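Side-chain contacts in adhesin (Streptococcus sanguinis SK1 = NCTC 7863, PDB 6VT2), which binds sialylated glycans through two tandem Siglec-like modules and so probably anchors the bacterium to sialoglycan-bearing host surfaces: residues 55-60 / 94-99; 82-87 / 122-127. One frame throughout, in Å; residues are numbered along the deposited sequence.

Contact 1 of 2, residues 55-60 / 94-99. With SIA (N-acetyl-alpha-neuraminic acid), chain D; GAL (beta-D-galactopyranose), chain B.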
loop_
_atom_site.group_PDB
_atom_site.type_symbol
_atom_site.label_atom_id
_atom_site.label_comp_id
_atom_site.label_asym_id
_atom_site.label_seq_id
_atom_site.Cartn_x
_atom_site.Cartn_y
_atom_site.Cartn_z
ATOM N N ASN A 55 -8.671 -3.426 -48.138
ATOM C CA ASN A 55 -7.230 -3.666 -48.311
ATOM C C ASN A 55 -6.551 -4.051 -46.998
ATOM O O ASN A 55 -5.558 -4.650 -47.089
ATOM C CB ASN A 55 -6.577 -2.465 -48.964
ATOM C CG ASN A 55 -6.593 -1.229 -48.113
ATOM O OD1 ASN A 55 -7.362 -1.100 -47.191
ATOM N ND2 ASN A 55 -5.801 -0.280 -48.551
ATOM N N TRP A 56 -7.114 -3.745 -45.841
ATOM C CA TRP A 56 -6.481 -4.094 -44.574
ATOM C C TRP A 56 -6.804 -5.511 -44.093
ATOM O O TRP A 56 -6.267 -5.855 -43.124
ATOM C CB TRP A 56 -6.791 -3.005 -43.548
ATOM C CG TRP A 56 -8.234 -2.640 -43.440
ATOM C CD1 TRP A 56 -8.834 -1.599 -44.039
ATOM C CD2 TRP A 56 -9.241 -3.338 -42.711
ATOM N NE1 TRP A 56 -10.147 -1.599 -43.725
ATOM C CE2 TRP A 56 -10.432 -2.628 -42.902
ATOM C CE3 TRP A 56 -9.242 -4.437 -41.874
ATOM C CZ2 TRP A 56 -11.616 -3.000 -42.309
ATOM C CZ3 TRP A 56 -10.420 -4.824 -41.312
ATOM C CH2 TRP A 56 -11.587 -4.125 -41.544
ATOM N N ILE A 57 -7.688 -6.245 -44.760
ATOM C CA ILE A 57 -7.870 -7.649 -44.434
ATOM C C ILE A 57 -6.785 -8.396 -45.190
ATOM O O ILE A 57 -6.731 -8.346 -46.422
ATOM C CB ILE A 57 -9.249 -8.145 -44.840
ATOM C CG1 ILE A 57 -10.329 -7.382 -44.105
ATOM C CG2 ILE A 57 -9.325 -9.662 -44.530
ATOM C CD1 ILE A 57 -11.770 -7.836 -44.570
ATOM N N ARG A 58 -5.895 -9.069 -44.463
ATOM C CA ARG A 58 -4.740 -9.741 -45.043
ATOM C C ARG A 58 -4.799 -11.205 -44.639
ATOM O O ARG A 58 -5.452 -11.551 -43.754
ATOM C CB ARG A 58 -3.479 -9.093 -44.478
ATOM C CG ARG A 58 -3.460 -7.615 -44.785
ATOM C CD ARG A 58 -2.240 -6.945 -44.235
ATOM N NE ARG A 58 -1.040 -7.452 -44.867
ATOM C CZ ARG A 58 0.177 -7.232 -44.396
ATOM N NH1 ARG A 58 0.342 -6.477 -43.331
ATOM N NH2 ARG A 58 1.236 -7.736 -45.001
ATOM N N TYR A 59 -4.126 -12.005 -45.417
ATOM C CA TYR A 59 -4.046 -13.406 -45.070
ATOM C C TYR A 59 -2.757 -14.023 -45.558
ATOM O O TYR A 59 -2.207 -13.569 -46.484
ATOM C CB TYR A 59 -5.256 -14.231 -45.490
ATOM C CG TYR A 59 -5.446 -14.332 -46.965
ATOM C CD1 TYR A 59 -5.974 -13.303 -47.689
ATOM C CD2 TYR A 59 -5.182 -15.514 -47.605
ATOM C CE1 TYR A 59 -6.171 -13.419 -49.048
ATOM C CE2 TYR A 59 -5.383 -15.649 -48.953
ATOM C CZ TYR A 59 -5.897 -14.609 -49.678
ATOM O OH TYR A 59 -6.094 -14.813 -51.000
ATOM N N SER A 60 -2.390 -15.099 -44.904
ATOM C CA SER A 60 -1.156 -15.794 -45.275
ATOM C C SER A 60 -1.274 -17.257 -44.904
ATOM O O SER A 60 -1.855 -17.571 -43.947
ATOM C CB SER A 60 0.018 -15.173 -44.608
ATOM O OG SER A 60 -0.060 -15.345 -43.243
ATOM N N ASP A 94 -21.001 -1.880 -40.389
ATOM C CA ASP A 94 -19.536 -1.955 -40.391
ATOM C C ASP A 94 -19.066 -3.370 -40.055
ATOM O O ASP A 94 -18.587 -3.727 -38.984
ATOM C CB ASP A 94 -18.972 -0.871 -39.496
ATOM C CG ASP A 94 -19.104 0.510 -40.126
ATOM O OD1 ASP A 94 -18.604 0.653 -41.273
ATOM O OD2 ASP A 94 -19.761 1.429 -39.534
ATOM N N ARG A 95 -19.310 -4.209 -41.064
ATOM C CA ARG A 95 -19.095 -5.643 -41.025
ATOM C C ARG A 95 -18.761 -6.129 -42.428
ATOM O O ARG A 95 -19.087 -5.514 -43.337
ATOM C CB ARG A 95 -20.333 -6.358 -40.492
ATOM C CG ARG A 95 -21.548 -6.142 -41.364
ATOM C CD ARG A 95 -22.818 -6.456 -40.610
ATOM N NE ARG A 95 -23.014 -7.852 -40.321
ATOM C CZ ARG A 95 -22.894 -8.379 -39.137
ATOM N NH1 ARG A 95 -22.462 -7.642 -38.152
ATOM N NH2 ARG A 95 -23.162 -9.639 -38.950
ATOM N N TYR A 96 -18.073 -7.249 -42.525
ATOM C CA TYR A 96 -17.645 -7.769 -43.824
ATOM C C TYR A 96 -17.837 -9.286 -43.871
ATOM O O TYR A 96 -17.275 -9.908 -43.089
ATOM C CB TYR A 96 -16.162 -7.457 -44.001
ATOM C CG TYR A 96 -15.840 -6.000 -44.051
ATOM C CD1 TYR A 96 -16.066 -5.264 -45.184
ATOM C CD2 TYR A 96 -15.445 -5.341 -42.922
ATOM C CE1 TYR A 96 -15.802 -3.923 -45.209
ATOM C CE2 TYR A 96 -15.210 -3.993 -42.925
ATOM C CZ TYR A 96 -15.302 -3.300 -44.095
ATOM O OH TYR A 96 -15.118 -1.964 -44.166
ATOM N N THR A 97 -18.530 -9.777 -44.875
ATOM C CA THR A 97 -18.733 -11.216 -45.038
ATOM C C THR A 97 -17.777 -11.593 -46.154
ATOM O O THR A 97 -17.944 -11.117 -47.203
ATOM C CB THR A 97 -20.146 -11.565 -45.463
ATOM O OG1 THR A 97 -20.965 -10.916 -44.510
ATOM C CG2 THR A 97 -20.359 -13.055 -45.492
ATOM N N LYS A 98 -16.786 -12.404 -45.849
ATOM C CA LYS A 98 -15.807 -12.785 -46.865
ATOM C C LYS A 98 -15.691 -14.309 -46.900
ATOM O O LYS A 98 -15.917 -14.945 -45.960
ATOM C CB LYS A 98 -14.474 -12.123 -46.588
ATOM C CG LYS A 98 -14.524 -10.614 -46.467
ATOM C CD LYS A 98 -14.874 -10.012 -47.807
ATOM C CE LYS A 98 -15.380 -8.627 -47.559
ATOM N NZ LYS A 98 -15.545 -7.847 -48.774
ATOM N N TYR A 99 -15.289 -14.782 -48.048
ATOM C CA TYR A 99 -15.404 -16.207 -48.373
ATOM C C TYR A 99 -14.022 -16.834 -48.445
ATOM O O TYR A 99 -13.073 -16.221 -48.937
ATOM C CB TYR A 99 -16.130 -16.355 -49.688
ATOM C CG TYR A 99 -17.558 -15.964 -49.547
ATOM C CD1 TYR A 99 -17.953 -14.657 -49.528
ATOM C CD2 TYR A 99 -18.512 -16.931 -49.323
ATOM C CE1 TYR A 99 -19.283 -14.313 -49.256
ATOM C CE2 TYR A 99 -19.863 -16.624 -49.131
ATOM C CZ TYR A 99 -20.219 -15.295 -49.039
ATOM O OH TYR A 99 -21.523 -15.047 -48.781
HETATM C C1 SIA D . -21.078 -7.685 -46.099
HETATM C C2 SIA D . -21.854 -6.548 -46.893
HETATM C C3 SIA D . -22.656 -5.590 -46.005
HETATM C C4 SIA D . -21.791 -4.711 -45.099
HETATM C C5 SIA D . -20.713 -3.990 -45.919
HETATM C C6 SIA D . -19.962 -5.008 -46.817
HETATM C C7 SIA D . -18.972 -4.376 -47.829
HETATM C C8 SIA D . -18.466 -5.447 -48.830
HETATM C C9 SIA D . -17.245 -4.932 -49.584
HETATM C C10 SIA D . -19.571 -1.973 -45.069
HETATM C C11 SIA D . -18.513 -1.445 -44.103
HETATM N N5 SIA D . -19.744 -3.316 -45.056
HETATM O O1A SIA D . -21.630 -8.146 -45.076
HETATM O O1B SIA D . -19.989 -8.023 -46.644
HETATM O O4 SIA D . -22.588 -3.729 -44.407
HETATM O O6 SIA D . -20.882 -5.737 -47.622
HETATM O O7 SIA D . -19.553 -3.254 -48.474
HETATM O O8 SIA D . -18.175 -6.655 -48.119
HETATM O O9 SIA D . -16.129 -4.944 -48.689
HETATM O O10 SIA D . -20.206 -1.218 -45.802
HETATM C C1 GAL B . -22.873 -8.894 -51.003
HETATM C C2 GAL B . -23.157 -7.754 -50.002
HETATM C C3 GAL B . -22.451 -8.001 -48.674
HETATM C C4 GAL B . -22.776 -9.405 -48.146
HETATM C C5 GAL B . -22.413 -10.423 -49.223
HETATM C C6 GAL B . -22.716 -11.883 -48.841
HETATM O O2 GAL B . -22.670 -6.515 -50.485
HETATM O O3 GAL B . -22.856 -7.047 -47.694
HETATM O O4 GAL B . -24.146 -9.503 -47.829
HETATM O O5 GAL B . -23.154 -10.154 -50.414
HETATM O O6 GAL B . -22.225 -12.789 -49.820
#
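K98 NZ is gripped by the glycerol tail of the sialic acid, giving hydrogen bonds to SIA O8 and SIA O9, each 3.0 Å long; N42 OD1 and the carbonyl of D53 hold the same ammonium from the protein side. This is the sialoglycan site of a Siglec-like beta-sandwich, laid along strand 95-104. A bend at chi2 (-67°) in the K98 chain brings NZ round to the sugar, while its CG lies 4.3 Å from CD1 of I57, an apolar neighbour suited to the lysine's methylenes. T97 takes the carboxylate with two donors: its backbone N reaches SIA O1B at 2.9 Å, nearly straight at 169°, and its short hydroxyl, OG1, bonds SIA O1A. The carbonyl of R95 accepts from the acetamido N5. Y96 stands between the sialic acid and W56. SIA O9 lies at the edge of its ring, and W56 directs the edge of its six-membered ring at the tyrosine's face in an offset T-shaped pair, planes at 83°. W56 lies in the loop leading into strand 58-61, and its long indole suits the span: CZ2, on the far rim, comes 3.8 Å from Y96 CE2. H88 NE2 hydrogen-bonds the Y96 hydroxyl. Further along, Y99 OH donates to galactose O6 at 2.6 Å.

Contact 2 of 2, residues 82-87 / 122-127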
loop_
_atom_site.group_PDB
_atom_site.type_symbol
_atom_site.label_atom_id
_atom_site.label_comp_id
_atom_site.label_asym_id
_atom_site.label_seq_id
_atom_site.Cartn_x
_atom_site.Cartn_y
_atom_site.Cartn_z
ATOM N N GLY A 82 -5.055 -8.313 -39.668
ATOM C CA GLY A 82 -4.919 -6.955 -40.137
ATOM C C GLY A 82 -5.065 -5.996 -38.987
ATOM O O GLY A 82 -5.097 -6.385 -37.885
ATOM N N ILE A 83 -5.059 -4.733 -39.332
ATOM C CA ILE A 83 -5.282 -3.631 -38.391
ATOM C C ILE A 83 -6.511 -2.879 -38.891
ATOM O O ILE A 83 -6.508 -2.381 -40.026
ATOM C CB ILE A 83 -4.054 -2.717 -38.317
ATOM C CG1 ILE A 83 -2.878 -3.515 -37.791
ATOM C CG2 ILE A 83 -4.408 -1.517 -37.471
ATOM C CD1 ILE A 83 -1.574 -2.754 -38.011
ATOM N N VAL A 84 -7.553 -2.809 -38.059
ATOM C CA VAL A 84 -8.729 -2.014 -38.444
ATOM C C VAL A 84 -8.360 -0.553 -38.372
ATOM O O VAL A 84 -7.871 -0.133 -37.333
ATOM C CB VAL A 84 -9.911 -2.286 -37.531
ATOM C CG1 VAL A 84 -11.136 -1.484 -37.949
ATOM C CG2 VAL A 84 -10.177 -3.839 -37.533
ATOM N N PRO A 85 -8.669 0.251 -39.382
ATOM C CA PRO A 85 -8.327 1.667 -39.350
ATOM C C PRO A 85 -8.984 2.325 -38.150
ATOM O O PRO A 85 -10.127 2.032 -37.784
ATOM C CB PRO A 85 -8.881 2.199 -40.672
ATOM C CG PRO A 85 -8.873 0.935 -41.598
ATOM C CD PRO A 85 -9.193 -0.185 -40.698
ATOM N N ILE A 86 -8.266 3.310 -37.620
ATOM C CA ILE A 86 -8.688 3.972 -36.425
ATOM C C ILE A 86 -9.971 4.750 -36.653
ATOM O O ILE A 86 -10.684 5.006 -35.681
ATOM C CB ILE A 86 -7.579 4.898 -35.915
ATOM C CG1 ILE A 86 -7.844 5.280 -34.440
ATOM C CG2 ILE A 86 -7.463 6.116 -36.807
ATOM C CD1 ILE A 86 -7.800 4.159 -33.497
ATOM N N ASN A 87 -10.287 5.138 -37.889
ATOM C CA ASN A 87 -11.512 5.895 -38.157
ATOM C C ASN A 87 -12.586 5.081 -38.881
ATOM O O ASN A 87 -13.519 5.657 -39.465
ATOM C CB ASN A 87 -11.202 7.137 -38.981
ATOM C CG ASN A 87 -10.647 6.805 -40.335
ATOM O OD1 ASN A 87 -9.969 5.801 -40.498
ATOM N ND2 ASN A 87 -10.907 7.659 -41.302
ATOM N N LEU A 122 -16.490 -10.469 -40.370
ATOM C CA LEU A 122 -15.650 -9.605 -39.573
ATOM C C LEU A 122 -16.447 -8.384 -39.169
ATOM O O LEU A 122 -17.002 -7.698 -40.022
ATOM C CB LEU A 122 -14.413 -9.248 -40.390
ATOM C CG LEU A 122 -13.346 -8.481 -39.639
ATOM C CD1 LEU A 122 -12.710 -9.355 -38.605
ATOM C CD2 LEU A 122 -12.349 -7.982 -40.699
ATOM N N VAL A 123 -16.563 -8.165 -37.879
ATOM C CA VAL A 123 -17.454 -7.159 -37.327
ATOM C C VAL A 123 -16.608 -6.138 -36.627
ATOM O O VAL A 123 -15.884 -6.485 -35.685
ATOM C CB VAL A 123 -18.491 -7.788 -36.386
ATOM C CG1 VAL A 123 -19.491 -6.758 -35.838
ATOM C CG2 VAL A 123 -19.219 -8.900 -37.046
ATOM N N ILE A 124 -16.779 -4.869 -37.005
ATOM C CA ILE A 124 -15.935 -3.824 -36.455
ATOM C C ILE A 124 -16.646 -3.099 -35.321
ATOM O O ILE A 124 -17.726 -2.551 -35.527
ATOM C CB ILE A 124 -15.496 -2.830 -37.528
ATOM C CG1 ILE A 124 -14.936 -3.577 -38.770
ATOM C CG2 ILE A 124 -14.622 -1.792 -36.939
ATOM C CD1 ILE A 124 -13.890 -4.553 -38.431
ATOM N N ARG A 125 -16.070 -3.128 -34.119
ATOM C CA ARG A 125 -16.695 -2.579 -32.925
ATOM C C ARG A 125 -15.792 -1.524 -32.325
ATOM O O ARG A 125 -14.564 -1.523 -32.530
ATOM C CB ARG A 125 -16.993 -3.694 -31.912
ATOM C CG ARG A 125 -17.900 -4.736 -32.511
ATOM C CD ARG A 125 -19.119 -4.163 -33.137
ATOM N NE ARG A 125 -19.949 -3.501 -32.141
ATOM C CZ ARG A 125 -21.141 -3.004 -32.425
ATOM N NH1 ARG A 125 -21.601 -3.020 -33.686
ATOM N NH2 ARG A 125 -21.879 -2.495 -31.464
ATOM N N PRO A 126 -16.358 -0.625 -31.550
ATOM C CA PRO A 126 -15.530 0.388 -30.893
ATOM C C PRO A 126 -14.754 -0.202 -29.734
ATOM O O PRO A 126 -15.165 -1.177 -29.104
ATOM C CB PRO A 126 -16.549 1.435 -30.431
ATOM C CG PRO A 126 -17.747 0.553 -30.038
ATOM C CD PRO A 126 -17.772 -0.553 -31.178
ATOM N N GLN A 127 -13.624 0.437 -29.427
ATOM C CA GLN A 127 -12.788 -0.067 -28.343
ATOM C C GLN A 127 -13.510 -0.117 -27.002
ATOM O O GLN A 127 -13.248 -1.008 -26.184
ATOM C CB GLN A 127 -11.528 0.773 -28.212
ATOM C CG GLN A 127 -10.614 0.496 -29.404
ATOM C CD GLN A 127 -9.232 1.033 -29.278
ATOM O OE1 GLN A 127 -8.800 1.333 -28.193
ATOM N NE2 GLN A 127 -8.524 1.165 -30.405
#
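V84 and I124 meet methyl to methyl across the interior of the Siglec-like beta-sandwich, where V84, just past the end of strand 76-83, faces I124 in strand 119-125 of the other sheet. V84 CG1 comes within 3.6 Å of I124 CG2, and V84 CG2 lies 3.9 Å from I124 CD1, so two branches of the valine meet two of the isoleucine, tip to tip. Valine offers two methyls on CB, whereas isoleucine adds a longer branch ending in CD1, so its two methyls can meet both of V84's. With chi1 at -179°, the valine sets CG1 opposite its own backbone N, the position from which it meets I124 CG2. Around this pair, A16 and F22 pack on V84, H88 packs on I124, and a backbone bond to E20 ties V84 to the chain just before strand 21-29. Beyond the strand ends the touching passes to I86 and Q127: I86 begins by pointing away from the opposite segment, yet its end returns to it. Glutamine suits the other side because its chain is long enough to carry the amide to R18, whose carbonyl NE2 hydrogen-bonds, and still leave Q127 NE2 4.4 Å from I86 CD1.

Contacts 1 and 2 lie in the same Siglec-like module, with centres about 11 Å apart, and each brings together segments that reach the two sheets of its sandwich. Strands 58-61 and 76-83 are antiparallel neighbours in one sheet, as are 95-104 and 119-125 in the other. Along the chain the segments alternate, 55-60, 82-87, 94-99, 122-127, so the two connections cross. Backbone pairing joins them directly: Y96 N lies 2.8 Å from L122 O, and D94 O lies 2.9 Å from I124 N, both probable hydrogen bonds. On the other sheet's side, W56 packs on P85. The strand that carries the sialic acid contacts is thus paired along its edge with the strand that supplies I124 of contact 2.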